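Local coordinates for protein polynucleotide 5'-triphosphatase (Acanthamoeba polyphaga mimivirus, PDB 3BGY) that removes the terminal phosphate from the 5'-triphosphate end of mRNA, as the tunnel-type, metal-dependent triphosphatase domain of a multifunctional viral capping enzyme, at residues Glu17-Glu22 with Gly136-Ala141; Phe38-Lys43 with Ser226-Val231; Ile74-Ile77 with Val83-Val86; Gly95-Lys100 with Ser110-Ser115. All coordinates share one frame; numbering follows the deposited sequence. Where two conformers were deposited one is given.

Contact 1 (Glu17-Glu22 with Gly136-Ala141)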
loop_
_atom_site.group_PDB
_atom_site.type_symbol
_atom_site.label_atom_id
_atom_site.label_comp_id
_atom_site.label_asym_id
_atom_site.label_seq_id
_atom_site.Cartn_x
_atom_site.Cartn_y
_atom_site.Cartn_z
ATOM N N GLU A 17 -27.638 2.576 -0.739
ATOM C CA GLU A 17 -27.810 4.023 -0.820
ATOM C C GLU A 17 -26.931 4.762 0.200
ATOM O O GLU A 17 -26.269 5.756 -0.153
ATOM C CB GLU A 17 -29.289 4.405 -0.639
ATOM C CG GLU A 17 -29.526 5.918 -0.714
ATOM C CD GLU A 17 -30.968 6.312 -0.488
ATOM O OE1 GLU A 17 -31.782 5.452 -0.090
ATOM O OE2 GLU A 17 -31.286 7.490 -0.734
ATOM N N ASN A 18 -26.840 4.238 1.427
ATOM C CA ASN A 18 -26.024 4.896 2.427
ATOM C C ASN A 18 -24.534 4.795 2.113
ATOM O O ASN A 18 -23.811 5.762 2.326
ATOM C CB ASN A 18 -26.285 4.375 3.832
ATOM C CG ASN A 18 -25.617 5.245 4.889
ATOM O OD1 ASN A 18 -25.788 6.473 4.896
ATOM N ND2 ASN A 18 -24.815 4.630 5.747
ATOM N N GLU A 19 -24.090 3.629 1.644
ATOM C CA GLU A 19 -22.674 3.438 1.280
ATOM C C GLU A 19 -22.327 4.371 0.142
ATOM O O GLU A 19 -21.307 5.052 0.191
ATOM C CB GLU A 19 -22.427 2.010 0.850
ATOM C CG GLU A 19 -22.360 1.032 2.021
ATOM C CD GLU A 19 -22.553 -0.412 1.611
ATOM O OE1 GLU A 19 -22.838 -0.716 0.431
ATOM O OE2 GLU A 19 -22.401 -1.264 2.511
ATOM N N TYR A 20 -23.212 4.446 -0.851
ATOM C CA TYR A 20 -23.028 5.361 -2.002
ATOM C C TYR A 20 -22.795 6.804 -1.509
ATOM O O TYR A 20 -21.824 7.458 -1.884
ATOM C CB TYR A 20 -24.276 5.303 -2.904
ATOM C CG TYR A 20 -24.224 6.111 -4.196
ATOM C CD1 TYR A 20 -24.462 7.509 -4.197
ATOM C CD2 TYR A 20 -24.052 5.463 -5.434
ATOM C CE1 TYR A 20 -24.542 8.240 -5.419
ATOM C CE2 TYR A 20 -24.137 6.162 -6.636
ATOM C CZ TYR A 20 -24.386 7.565 -6.611
ATOM O OH TYR A 20 -24.472 8.251 -7.780
ATOM N N ASN A 21 -23.697 7.312 -0.670
ATOM C CA ASN A 21 -23.559 8.691 -0.173
ATOM C C ASN A 21 -22.307 8.955 0.676
ATOM O O ASN A 21 -21.667 10.006 0.555
ATOM C CB ASN A 21 -24.845 9.090 0.575
ATOM C CG ASN A 21 -26.028 9.207 -0.371
ATOM O OD1 ASN A 21 -25.843 9.429 -1.571
ATOM N ND2 ASN A 21 -27.251 9.100 0.160
ATOM N N GLU A 22 -21.922 7.961 1.466
ATOM C CA GLU A 22 -20.734 8.086 2.303
ATOM C C GLU A 22 -19.464 8.055 1.444
ATOM O O GLU A 22 -18.553 8.821 1.697
ATOM C CB GLU A 22 -20.702 6.978 3.354
ATOM C CG GLU A 22 -21.675 7.230 4.496
ATOM C CD GLU A 22 -21.539 6.245 5.660
ATOM O OE1 GLU A 22 -20.527 5.499 5.723
ATOM O OE2 GLU A 22 -22.449 6.243 6.533
ATOM N N GLY A 136 -16.709 -0.918 5.409
ATOM C CA GLY A 136 -16.874 -2.246 4.853
ATOM C C GLY A 136 -18.131 -2.130 4.006
ATOM O O GLY A 136 -18.917 -1.194 4.174
ATOM N N ILE A 137 -18.267 -3.011 3.030
ATOM C CA ILE A 137 -19.415 -2.974 2.129
ATOM C C ILE A 137 -20.272 -4.194 2.401
ATOM O O ILE A 137 -19.753 -5.303 2.468
ATOM C CB ILE A 137 -18.930 -2.946 0.647
ATOM C CG1 ILE A 137 -18.110 -1.666 0.390
ATOM C CG2 ILE A 137 -20.090 -3.107 -0.344
ATOM C CD1 ILE A 137 -18.862 -0.349 0.627
ATOM N N ASP A 138 -21.582 -3.987 2.533
ATOM C CA ASP A 138 -22.502 -5.100 2.785
ATOM C C ASP A 138 -22.547 -6.068 1.595
ATOM O O ASP A 138 -22.756 -5.660 0.442
ATOM C CB ASP A 138 -23.929 -4.599 3.083
ATOM C CG ASP A 138 -24.020 -3.717 4.327
ATOM O OD1 ASP A 138 -23.143 -3.774 5.218
ATOM O OD2 ASP A 138 -25.007 -2.953 4.412
ATOM N N ASN A 139 -22.316 -7.351 1.896
ATOM C CA ASN A 139 -22.348 -8.459 0.933
ATOM C C ASN A 139 -21.307 -8.544 -0.205
ATOM O O ASN A 139 -21.438 -9.372 -1.117
ATOM C CB ASN A 139 -23.784 -8.659 0.388
ATOM C CG ASN A 139 -24.817 -8.841 1.504
ATOM O OD1 ASN A 139 -25.766 -8.060 1.625
ATOM N ND2 ASN A 139 -24.609 -9.847 2.342
ATOM N N TRP A 140 -20.318 -7.651 -0.192
ATOM C CA TRP A 140 -19.236 -7.668 -1.189
ATOM C C TRP A 140 -17.951 -7.658 -0.382
ATOM O O TRP A 140 -17.799 -6.878 0.556
ATOM C CB TRP A 140 -19.287 -6.465 -2.130
ATOM C CG TRP A 140 -20.498 -6.464 -2.997
ATOM C CD1 TRP A 140 -21.735 -5.993 -2.659
ATOM C CD2 TRP A 140 -20.602 -6.940 -4.336
ATOM N NE1 TRP A 140 -22.600 -6.135 -3.699
ATOM C CE2 TRP A 140 -21.941 -6.712 -4.752
ATOM C CE3 TRP A 140 -19.695 -7.526 -5.240
ATOM C CZ2 TRP A 140 -22.406 -7.052 -6.039
ATOM C CZ3 TRP A 140 -20.153 -7.871 -6.538
ATOM C CH2 TRP A 140 -21.504 -7.625 -6.919
ATOM N N ALA A 141 -17.015 -8.513 -0.764
ATOM C CA ALA A 141 -15.758 -8.657 -0.033
ATOM C C ALA A 141 -14.706 -7.572 -0.330
ATOM O O ALA A 141 -13.615 -7.853 -0.858
ATOM C CB ALA A 141 -15.190 -10.063 -0.276
HETATM O O HOH W 1 -21.506 -0.670 4.901
#

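Contact 2 (Phe38-Lys43 with Ser226-Val231)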
loop_
_atom_site.group_PDB
_atom_site.type_symbol
_atom_site.label_atom_id
_atom_site.label_comp_id
_atom_site.label_asym_id
_atom_site.label_seq_id
_atom_site.Cartn_x
_atom_site.Cartn_y
_atom_site.Cartn_z
ATOM N N PHE A 38 -6.969 7.142 -1.769
ATOM C CA PHE A 38 -8.262 6.461 -1.770
ATOM C C PHE A 38 -7.988 5.088 -2.378
ATOM O O PHE A 38 -7.565 4.969 -3.534
ATOM C CB PHE A 38 -9.258 7.275 -2.598
ATOM C CG PHE A 38 -10.665 6.738 -2.575
ATOM C CD1 PHE A 38 -11.027 5.653 -3.387
ATOM C CD2 PHE A 38 -11.636 7.343 -1.782
ATOM C CE1 PHE A 38 -12.340 5.168 -3.433
ATOM C CE2 PHE A 38 -12.985 6.866 -1.813
ATOM C CZ PHE A 38 -13.323 5.779 -2.643
ATOM N N GLU A 39 -8.414 4.056 -1.652
ATOM C CA GLU A 39 -8.125 2.688 -2.039
ATOM C C GLU A 39 -9.295 1.749 -1.794
ATOM O O GLU A 39 -9.975 1.889 -0.773
ATOM C CB GLU A 39 -6.927 2.259 -1.148
ATOM C CG GLU A 39 -6.564 0.798 -1.026
ATOM C CD GLU A 39 -5.397 0.563 -0.063
ATOM O OE1 GLU A 39 -4.281 1.048 -0.340
ATOM O OE2 GLU A 39 -5.598 -0.122 0.960
ATOM N N VAL A 40 -9.542 0.849 -2.742
ATOM C CA VAL A 40 -10.564 -0.188 -2.525
ATOM C C VAL A 40 -9.749 -1.474 -2.397
ATOM O O VAL A 40 -9.069 -1.868 -3.330
ATOM C CB VAL A 40 -11.577 -0.302 -3.655
ATOM C CG1 VAL A 40 -12.648 -1.352 -3.278
ATOM C CG2 VAL A 40 -12.264 1.037 -3.878
ATOM N N SER A 41 -9.836 -2.117 -1.233
ATOM C CA SER A 41 -9.079 -3.338 -0.956
ATOM C C SER A 41 -9.984 -4.559 -1.122
ATOM O O SER A 41 -11.057 -4.623 -0.518
ATOM C CB SER A 41 -8.493 -3.274 0.473
ATOM O OG SER A 41 -7.894 -4.508 0.852
ATOM N N PHE A 42 -9.566 -5.492 -1.980
ATOM C CA PHE A 42 -10.330 -6.715 -2.239
ATOM C C PHE A 42 -9.865 -7.792 -1.294
ATOM O O PHE A 42 -8.672 -8.024 -1.168
ATOM C CB PHE A 42 -10.179 -7.169 -3.688
ATOM C CG PHE A 42 -10.842 -6.271 -4.674
ATOM C CD1 PHE A 42 -10.266 -5.039 -5.024
ATOM C CD2 PHE A 42 -12.087 -6.631 -5.241
ATOM C CE1 PHE A 42 -10.930 -4.154 -5.936
ATOM C CE2 PHE A 42 -12.752 -5.734 -6.160
ATOM C CZ PHE A 42 -12.159 -4.509 -6.489
ATOM N N LYS A 43 -10.809 -8.408 -0.581
ATOM C CA LYS A 43 -10.447 -9.443 0.389
ATOM C C LYS A 43 -10.495 -10.853 -0.191
ATOM O O LYS A 43 -10.960 -11.057 -1.297
ATOM C CB LYS A 43 -11.348 -9.338 1.636
ATOM C CG LYS A 43 -11.420 -7.929 2.269
ATOM C CD LYS A 43 -10.037 -7.385 2.637
ATOM C CE LYS A 43 -10.085 -5.981 3.180
ATOM N NZ LYS A 43 -8.727 -5.398 3.364
ATOM N N SER A 226 -18.428 0.765 -11.670
ATOM C CA SER A 226 -18.217 0.015 -12.919
ATOM C C SER A 226 -16.837 -0.645 -12.920
ATOM O O SER A 226 -16.695 -1.791 -13.323
ATOM C CB SER A 226 -18.312 0.924 -14.135
ATOM O OG SER A 226 -19.637 1.376 -14.308
ATOM N N GLU A 227 -15.836 0.074 -12.413
ATOM C CA GLU A 227 -14.475 -0.483 -12.359
ATOM C C GLU A 227 -14.389 -1.624 -11.343
ATOM O O GLU A 227 -13.762 -2.651 -11.612
ATOM C CB GLU A 227 -13.438 0.605 -12.051
ATOM C CG GLU A 227 -13.171 1.481 -13.257
ATOM C CD GLU A 227 -12.076 2.516 -13.062
ATOM O OE1 GLU A 227 -11.350 2.460 -12.045
ATOM O OE2 GLU A 227 -11.955 3.403 -13.942
ATOM N N LEU A 228 -15.110 -1.507 -10.227
ATOM C CA LEU A 228 -15.077 -2.567 -9.218
ATOM C C LEU A 228 -15.801 -3.812 -9.733
ATOM O O LEU A 228 -15.382 -4.924 -9.441
ATOM C CB LEU A 228 -15.684 -2.107 -7.896
ATOM C CG LEU A 228 -14.965 -0.957 -7.194
ATOM C CD1 LEU A 228 -15.657 -0.627 -5.907
ATOM C CD2 LEU A 228 -13.521 -1.308 -6.960
ATOM N N LEU A 229 -16.879 -3.605 -10.504
ATOM C CA LEU A 229 -17.620 -4.726 -11.098
ATOM C C LEU A 229 -16.730 -5.498 -12.077
ATOM O O LEU A 229 -16.765 -6.724 -12.095
ATOM C CB LEU A 229 -18.890 -4.243 -11.802
ATOM C CG LEU A 229 -20.082 -4.014 -10.871
ATOM C CD1 LEU A 229 -21.233 -3.403 -11.649
ATOM C CD2 LEU A 229 -20.495 -5.334 -10.198
ATOM N N ASN A 230 -15.901 -4.781 -12.843
ATOM C CA ASN A 230 -14.979 -5.416 -13.797
ATOM C C ASN A 230 -13.979 -6.325 -13.071
ATOM O O ASN A 230 -13.742 -7.460 -13.503
ATOM C CB ASN A 230 -14.215 -4.364 -14.612
ATOM C CG ASN A 230 -15.065 -3.702 -15.691
ATOM O OD1 ASN A 230 -16.153 -4.169 -16.037
ATOM N ND2 ASN A 230 -14.554 -2.604 -16.237
ATOM N N VAL A 231 -13.458 -5.853 -11.932
ATOM C CA VAL A 231 -12.505 -6.649 -11.131
ATOM C C VAL A 231 -13.208 -7.878 -10.521
ATOM O O VAL A 231 -12.662 -8.997 -10.555
ATOM C CB VAL A 231 -11.847 -5.808 -10.006
ATOM C CG1 VAL A 231 -10.850 -6.643 -9.221
ATOM C CG2 VAL A 231 -11.176 -4.580 -10.599
#

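Contact 3 (Ile74-Ile77 with Val83-Val86)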
loop_
_atom_site.group_PDB
_atom_site.type_symbol
_atom_site.label_atom_id
_atom_site.label_comp_id
_atom_site.label_asym_id
_atom_site.label_seq_id
_atom_site.Cartn_x
_atom_site.Cartn_y
_atom_site.Cartn_z
ATOM N N ILE A 74 9.862 -1.277 5.674
ATOM C CA ILE A 74 10.229 -1.342 7.088
ATOM C C ILE A 74 9.349 -0.295 7.727
ATOM O O ILE A 74 9.454 0.897 7.435
ATOM C CB ILE A 74 11.726 -1.020 7.351
ATOM C CG1 ILE A 74 12.628 -1.979 6.581
ATOM C CG2 ILE A 74 12.060 -1.221 8.835
ATOM C CD1 ILE A 74 13.187 -1.390 5.319
ATOM N N SER A 75 8.423 -0.754 8.560
ATOM C CA SER A 75 7.512 0.173 9.205
ATOM C C SER A 75 7.829 0.340 10.680
ATOM O O SER A 75 7.927 -0.654 11.407
ATOM C CB SER A 75 6.079 -0.340 9.099
ATOM O OG SER A 75 5.662 -0.448 7.751
ATOM N N LEU A 76 7.980 1.594 11.105
ATOM C CA LEU A 76 8.178 1.903 12.529
ATOM C C LEU A 76 6.817 2.306 13.034
ATOM O O LEU A 76 6.232 3.274 12.547
ATOM C CB LEU A 76 9.157 3.050 12.742
ATOM C CG LEU A 76 10.516 2.930 12.097
ATOM C CD1 LEU A 76 11.294 4.180 12.518
ATOM C CD2 LEU A 76 11.263 1.655 12.534
ATOM N N ILE A 77 6.307 1.540 13.999
ATOM C CA ILE A 77 4.967 1.752 14.549
ATOM C C ILE A 77 5.064 2.372 15.932
ATOM O O ILE A 77 5.553 1.768 16.867
ATOM C CB ILE A 77 4.178 0.425 14.576
ATOM C CG1 ILE A 77 4.201 -0.201 13.176
ATOM C CG2 ILE A 77 2.693 0.671 15.000
ATOM C CD1 ILE A 77 3.979 -1.698 13.184
ATOM N N VAL A 83 2.559 5.606 11.745
ATOM C CA VAL A 83 3.650 4.829 11.194
ATOM C C VAL A 83 4.615 5.640 10.357
ATOM O O VAL A 83 4.195 6.469 9.592
ATOM C CB VAL A 83 3.041 3.685 10.269
ATOM C CG1 VAL A 83 4.124 2.893 9.527
ATOM C CG2 VAL A 83 2.198 2.719 11.110
ATOM N N TYR A 84 5.903 5.321 10.480
ATOM C CA TYR A 84 6.959 5.954 9.663
ATOM C C TYR A 84 7.469 4.761 8.862
ATOM O O TYR A 84 8.017 3.807 9.433
ATOM C CB TYR A 84 8.090 6.530 10.552
ATOM C CG TYR A 84 9.123 7.336 9.758
ATOM C CD1 TYR A 84 8.933 8.702 9.502
ATOM C CD2 TYR A 84 10.303 6.724 9.307
ATOM C CE1 TYR A 84 9.938 9.457 8.810
ATOM C CE2 TYR A 84 11.302 7.456 8.620
ATOM C CZ TYR A 84 11.103 8.810 8.385
ATOM O OH TYR A 84 12.080 9.525 7.735
ATOM N N ARG A 85 7.211 4.767 7.558
ATOM C CA ARG A 85 7.592 3.633 6.707
ATOM C C ARG A 85 8.601 3.946 5.611
ATOM O O ARG A 85 8.430 4.898 4.866
ATOM C CB ARG A 85 6.333 3.034 6.059
ATOM C CG ARG A 85 6.560 1.775 5.183
ATOM C CD ARG A 85 5.292 1.387 4.457
ATOM N NE ARG A 85 4.921 2.382 3.454
ATOM C CZ ARG A 85 3.808 2.331 2.718
ATOM N NH1 ARG A 85 2.946 1.331 2.862
ATOM N NH2 ARG A 85 3.554 3.283 1.835
ATOM N N VAL A 86 9.643 3.126 5.533
ATOM C CA VAL A 86 10.648 3.259 4.496
ATOM C C VAL A 86 10.526 2.062 3.539
ATOM O O VAL A 86 10.462 0.909 3.990
ATOM C CB VAL A 86 12.069 3.307 5.096
ATOM C CG1 VAL A 86 13.120 3.161 4.019
ATOM C CG2 VAL A 86 12.262 4.613 5.838
#

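Contact 4 (Gly95-Lys100 with Ser110-Ser115)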
loop_
_atom_site.group_PDB
_atom_site.type_symbol
_atom_site.label_atom_id
_atom_site.label_comp_id
_atom_site.label_asym_id
_atom_site.label_seq_id
_atom_site.Cartn_x
_atom_site.Cartn_y
_atom_site.Cartn_z
ATOM N N GLY A 95 19.574 -6.448 0.531
ATOM C CA GLY A 95 20.470 -7.507 0.985
ATOM C C GLY A 95 21.434 -7.024 2.043
ATOM O O GLY A 95 21.676 -7.721 3.029
ATOM N N GLU A 96 21.930 -5.796 1.863
ATOM C CA GLU A 96 22.861 -5.168 2.800
ATOM C C GLU A 96 22.196 -4.866 4.128
ATOM O O GLU A 96 22.792 -5.080 5.181
ATOM C CB GLU A 96 23.455 -3.896 2.210
ATOM C CG GLU A 96 24.580 -4.156 1.221
ATOM C CD GLU A 96 25.297 -2.888 0.807
ATOM O OE1 GLU A 96 25.616 -2.059 1.690
ATOM O OE2 GLU A 96 25.556 -2.724 -0.403
ATOM N N PHE A 97 20.938 -4.431 4.064
ATOM C CA PHE A 97 20.161 -4.132 5.257
ATOM C C PHE A 97 19.944 -5.416 6.071
ATOM O O PHE A 97 20.152 -5.410 7.279
ATOM C CB PHE A 97 18.813 -3.505 4.870
ATOM C CG PHE A 97 17.885 -3.269 6.042
ATOM C CD1 PHE A 97 18.027 -2.143 6.855
ATOM C CD2 PHE A 97 16.894 -4.213 6.361
ATOM C CE1 PHE A 97 17.191 -1.950 7.988
ATOM C CE2 PHE A 97 16.049 -4.039 7.491
ATOM C CZ PHE A 97 16.200 -2.911 8.303
ATOM N N ILE A 98 19.489 -6.479 5.407
ATOM C CA ILE A 98 19.230 -7.761 6.065
ATOM C C ILE A 98 20.481 -8.350 6.719
ATOM O O ILE A 98 20.437 -8.701 7.893
ATOM C CB ILE A 98 18.580 -8.794 5.098
ATOM C CG1 ILE A 98 17.177 -8.315 4.703
ATOM C CG2 ILE A 98 18.504 -10.218 5.748
ATOM C CD1 ILE A 98 16.529 -9.114 3.598
ATOM N N THR A 99 21.587 -8.417 5.978
ATOM C CA THR A 99 22.834 -8.965 6.512
ATOM C C THR A 99 23.392 -8.142 7.676
ATOM O O THR A 99 23.790 -8.712 8.699
ATOM C CB THR A 99 23.929 -9.125 5.419
ATOM O OG1 THR A 99 24.165 -7.870 4.774
ATOM C CG2 THR A 99 23.513 -10.148 4.385
ATOM N N LYS A 100 23.337 -6.814 7.547
ATOM C CA LYS A 100 23.845 -5.907 8.583
ATOM C C LYS A 100 22.976 -5.841 9.845
ATOM O O LYS A 100 23.505 -5.869 10.958
ATOM C CB LYS A 100 24.041 -4.486 8.025
ATOM C CG LYS A 100 24.769 -3.513 8.976
ATOM C CD LYS A 100 25.051 -2.151 8.348
ATOM C CE LYS A 100 25.823 -1.251 9.328
ATOM N NZ LYS A 100 26.168 0.083 8.761
ATOM N N SER A 110 15.699 1.361 14.279
ATOM C CA SER A 110 14.849 2.553 14.209
ATOM C C SER A 110 15.647 3.819 13.916
ATOM O O SER A 110 15.276 4.611 13.050
ATOM C CB SER A 110 14.068 2.755 15.499
ATOM O OG SER A 110 13.162 1.700 15.720
ATOM N N ARG A 111 16.821 3.917 14.540
ATOM C CA ARG A 111 17.676 5.103 14.375
ATOM C C ARG A 111 18.218 5.155 12.944
ATOM O O ARG A 111 18.242 6.223 12.341
ATOM C CB ARG A 111 18.794 5.097 15.416
ATOM C CG ARG A 111 18.322 5.647 16.748
ATOM C CD ARG A 111 19.455 5.632 17.771
ATOM N NE ARG A 111 19.791 4.269 18.167
ATOM C CZ ARG A 111 20.876 3.920 18.855
ATOM N NH1 ARG A 111 21.763 4.833 19.226
ATOM N NH2 ARG A 111 21.031 2.656 19.230
ATOM N N TYR A 112 18.524 3.983 12.388
ATOM C CA TYR A 112 19.006 3.861 11.009
ATOM C C TYR A 112 17.872 4.248 10.065
ATOM O O TYR A 112 18.067 5.046 9.147
ATOM C CB TYR A 112 19.507 2.436 10.693
ATOM C CG TYR A 112 19.849 2.188 9.211
ATOM C CD1 TYR A 112 21.078 2.628 8.660
ATOM C CD2 TYR A 112 18.923 1.543 8.345
ATOM C CE1 TYR A 112 21.380 2.429 7.274
ATOM C CE2 TYR A 112 19.217 1.348 6.957
ATOM C CZ TYR A 112 20.441 1.793 6.441
ATOM O OH TYR A 112 20.716 1.601 5.104
ATOM N N ILE A 113 16.671 3.726 10.331
ATOM C CA ILE A 113 15.515 4.027 9.479
ATOM C C ILE A 113 15.177 5.529 9.400
ATOM O O ILE A 113 15.015 6.067 8.291
ATOM C CB ILE A 113 14.276 3.132 9.870
ATOM C CG1 ILE A 113 14.587 1.665 9.594
ATOM C CG2 ILE A 113 12.995 3.546 9.111
ATOM C CD1 ILE A 113 14.864 1.293 8.115
ATOM N N VAL A 114 15.127 6.215 10.540
ATOM C CA VAL A 114 14.838 7.650 10.530
ATOM C C VAL A 114 16.010 8.511 10.022
ATOM O O VAL A 114 15.820 9.693 9.737
ATOM C CB VAL A 114 14.312 8.208 11.894
ATOM C CG1 VAL A 114 13.018 7.518 12.282
ATOM C CG2 VAL A 114 15.366 8.096 13.007
ATOM N N SER A 115 17.187 7.904 9.862
ATOM C CA SER A 115 18.375 8.628 9.379
ATOM C C SER A 115 18.437 8.670 7.857
ATOM O O SER A 115 19.132 9.511 7.291
ATOM C CB SER A 115 19.668 7.993 9.919
ATOM O OG SER A 115 20.097 6.878 9.133
#

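Contact 1 (Glu17-Glu22 with Gly136-Ala141)
Glu19 lays its carboxylate across Ile137 and the start of the Ile137-Trp140 type II turn, the loop that joins strands 122-136 and 142-152. Its first torsion sets CG beside the backbone N (chi1 -76°), and the extended chain beyond carries the acid away from helix 17-32 to the turn. There OE2 accepts the backbone N-H of Asp138 at 2.8 Å between Glu19 OE2 and Asp138 N. The bond is nearly straight, 171° at the hydrogen, and reaches the syn side of the carboxylate, only 20° out of its plane. A water gives OE2 a second donor: it lies 2.6 Å from Glu19 OE2 and 2.7 Å from Gly136 O, donating to both, and so ties the acid to the end of the strand as well as to the turn. Glu19 OE1 accepts from the backbone N of Ser16, just before the helix segment. Beside these bonds Ile137 offers its two methyl ends: CD1 lies 3.8 Å from Glu19 CD, and CG2 comes to 3.7 Å from Glu19 OE1. Ile137 also packs on Ile142 and Ile144 of strand 142-152. One unfavourable approach remains, Asp138 OD2 at 3.6 Å from Glu19 OE2, the two carboxylates not being coplanar. A buried acid with three donors is well compensated, yet a second carboxylate so near would be expected to raise the proton affinity of one of the pair, while the N-H and water donors should favour charge on Glu19.

Contact 2 (Phe38-Lys43 with Ser226-Val231)
Leu228 pushes its CD2 methyl into the hollow between Val40 and Phe42, where helix 221-235 packs on the outside of the closed antiparallel barrel of this tunnel triphosphatase, against strand 36-42. The helix and strand segments run at 23° to each other, their axes 11.3 Å apart at closest, a spacing filled by one layer of side chains from each. Val40 and Phe42 are two residues apart on the strand and both point to the helix, so a shallow groove forms between them. Leu228 starts with CG beside its backbone N (chi1 -63°); CD1 continues the extended chain, while the other branch, CD2, turns into the groove. Against Val40 the meeting is tip to tip, Leu228 CD2 to Val40 CG1 at 3.8 Å. Against Phe42 the same methyl comes obliquely to the ring end, 3.5 Å from CD2 of Leu228 to CZ of Phe42. One turn further along the helix, Val231 supplies the second bump. Its CG1 methyl sits over one face of the Phe42 ring in a CH-pi contact, 21° off the ring normal and displaced toward the rim. The ring is thus bordered by two methyls from successive turns, and Phe232 also meets it. Leu213 of strand 208-215 and Ile14 and Phe15 of the N-terminal stretch continue the apolar packing round Leu228. No hydrogen bond crosses between the two segments, so the fit rests on shape, most plainly on Val231 CG1, which is 3.9 Å from the Phe42 ring centroid.

Contact 3 (Ile74-Ile77 with Val83-Val86)
Ser75 and Arg85 stand side by side as a cross-strand pair on one face of an antiparallel hairpin, with Ile77 and Val83 beside them; Ile74, Val86, Leu76 and Tyr84 occupy the other face. The serine hydroxyl lies against the aliphatic part of the arginine, 3.5 Å from Ser75 OG to Arg85 CG. Arg85 begins with CG opposite its backbone N (chi1 -177°), and a bend at chi3 then leads the guanidinium away from residues 74-77; its long, weak ion pairs are with Asp73, on the same strand 66-77, and Glu149. Ile77 and Val83 lie side by side and point the same way, CG1 of Ile77 being 4.1 Å from CG2 of Val83. The other Val83 methyl, CG1, lies diagonally across from Ser75, 3.8 Å from its CB. On the opposite face Leu76 touches the Tyr84 ring obliquely, with 4.2 Å from Leu76 CD1 to Tyr84 CD2; the tyrosine then carries its ring away from the leucine toward Phe78, Lys161 and Pro162. Two pairs of backbone bonds fix this register. Ile74 with Val86 and Leu76 with Tyr84 are hydrogen-bonded pairs; Tyr84 N meets Leu76 O at 2.9 Å in the carbonyl plane. Ser75-Arg85 and Ile77-Val83 are non-hydrogen-bonded pairs. The segments run at 165°, a twisted antiparallel arrangement. In the barrel the hairpin is flanked by strand 169-183 beside 74-77 and strand 122-136 beside 83-86. Helix 106-115 covers the Ile74, Leu76 and Val86 face from outside, so the Ser75 and Arg85 face turns to the interior, consistent with the tunnel wall.

Contact 4 (Gly95-Lys100 with Ser110-Ser115)
Phe97 leaves helix 91-101 with CG opposite its backbone N (chi1 175°), which swings the ring toward helix 106-115. From CB and CG, which have no close partner across the contact, the path runs to CD1, the first atom to touch: it lies 3.7 Å from Tyr112 CE2. The next atom, CE1, is shared between two partners, 3.9 Å from Tyr112 CD2 and 4.0 Å from Ile113 CD1. CZ, the tip, lies past these closest approaches. The tyrosine atoms meet the Phe97 ring at its edge, close to its plane, whereas the isoleucine methyl arrives obliquely and its side chain crosses the phenylalanine at about a right angle. The two rings form an oblique pair, inclined at 34° with centroids 6.0 Å apart. Beyond the pair, Phe101 meets both rings, and Phe97 reaches Leu72 and Tyr172 of the barrel strands, with Ile199 from a loop also against it. No hydrogen bond joins the segments. The arrangement is an apolar packing of two consecutive helices, linked by a short connection, against the outer wall of the barrel of a tunnel triphosphatase.

Contacts 3 and 4 are nested inside the chain loops closed by contacts 1 and 2, which themselves cross because their segments alternate. Contacts 1 and 2 have centres about 12 Å apart and touch where Ala141 O meets Lys43 N, 2.9 Å apart in a probable hydrogen bond. On the far side of the chain's centre from contact 2, contacts 3 and 4 form a second group, also with centres about 12 Å apart, joined by packing such as Val86 CG2 on Ile113 CG2. Centres of contacts 1 and 4 lie about 41 Å apart. Contacts 2 and 3 share the eight-stranded barrel sheet; helix 221-235 packs outside one part of its wall, helices 91-101 and 106-115 outside the opposite part.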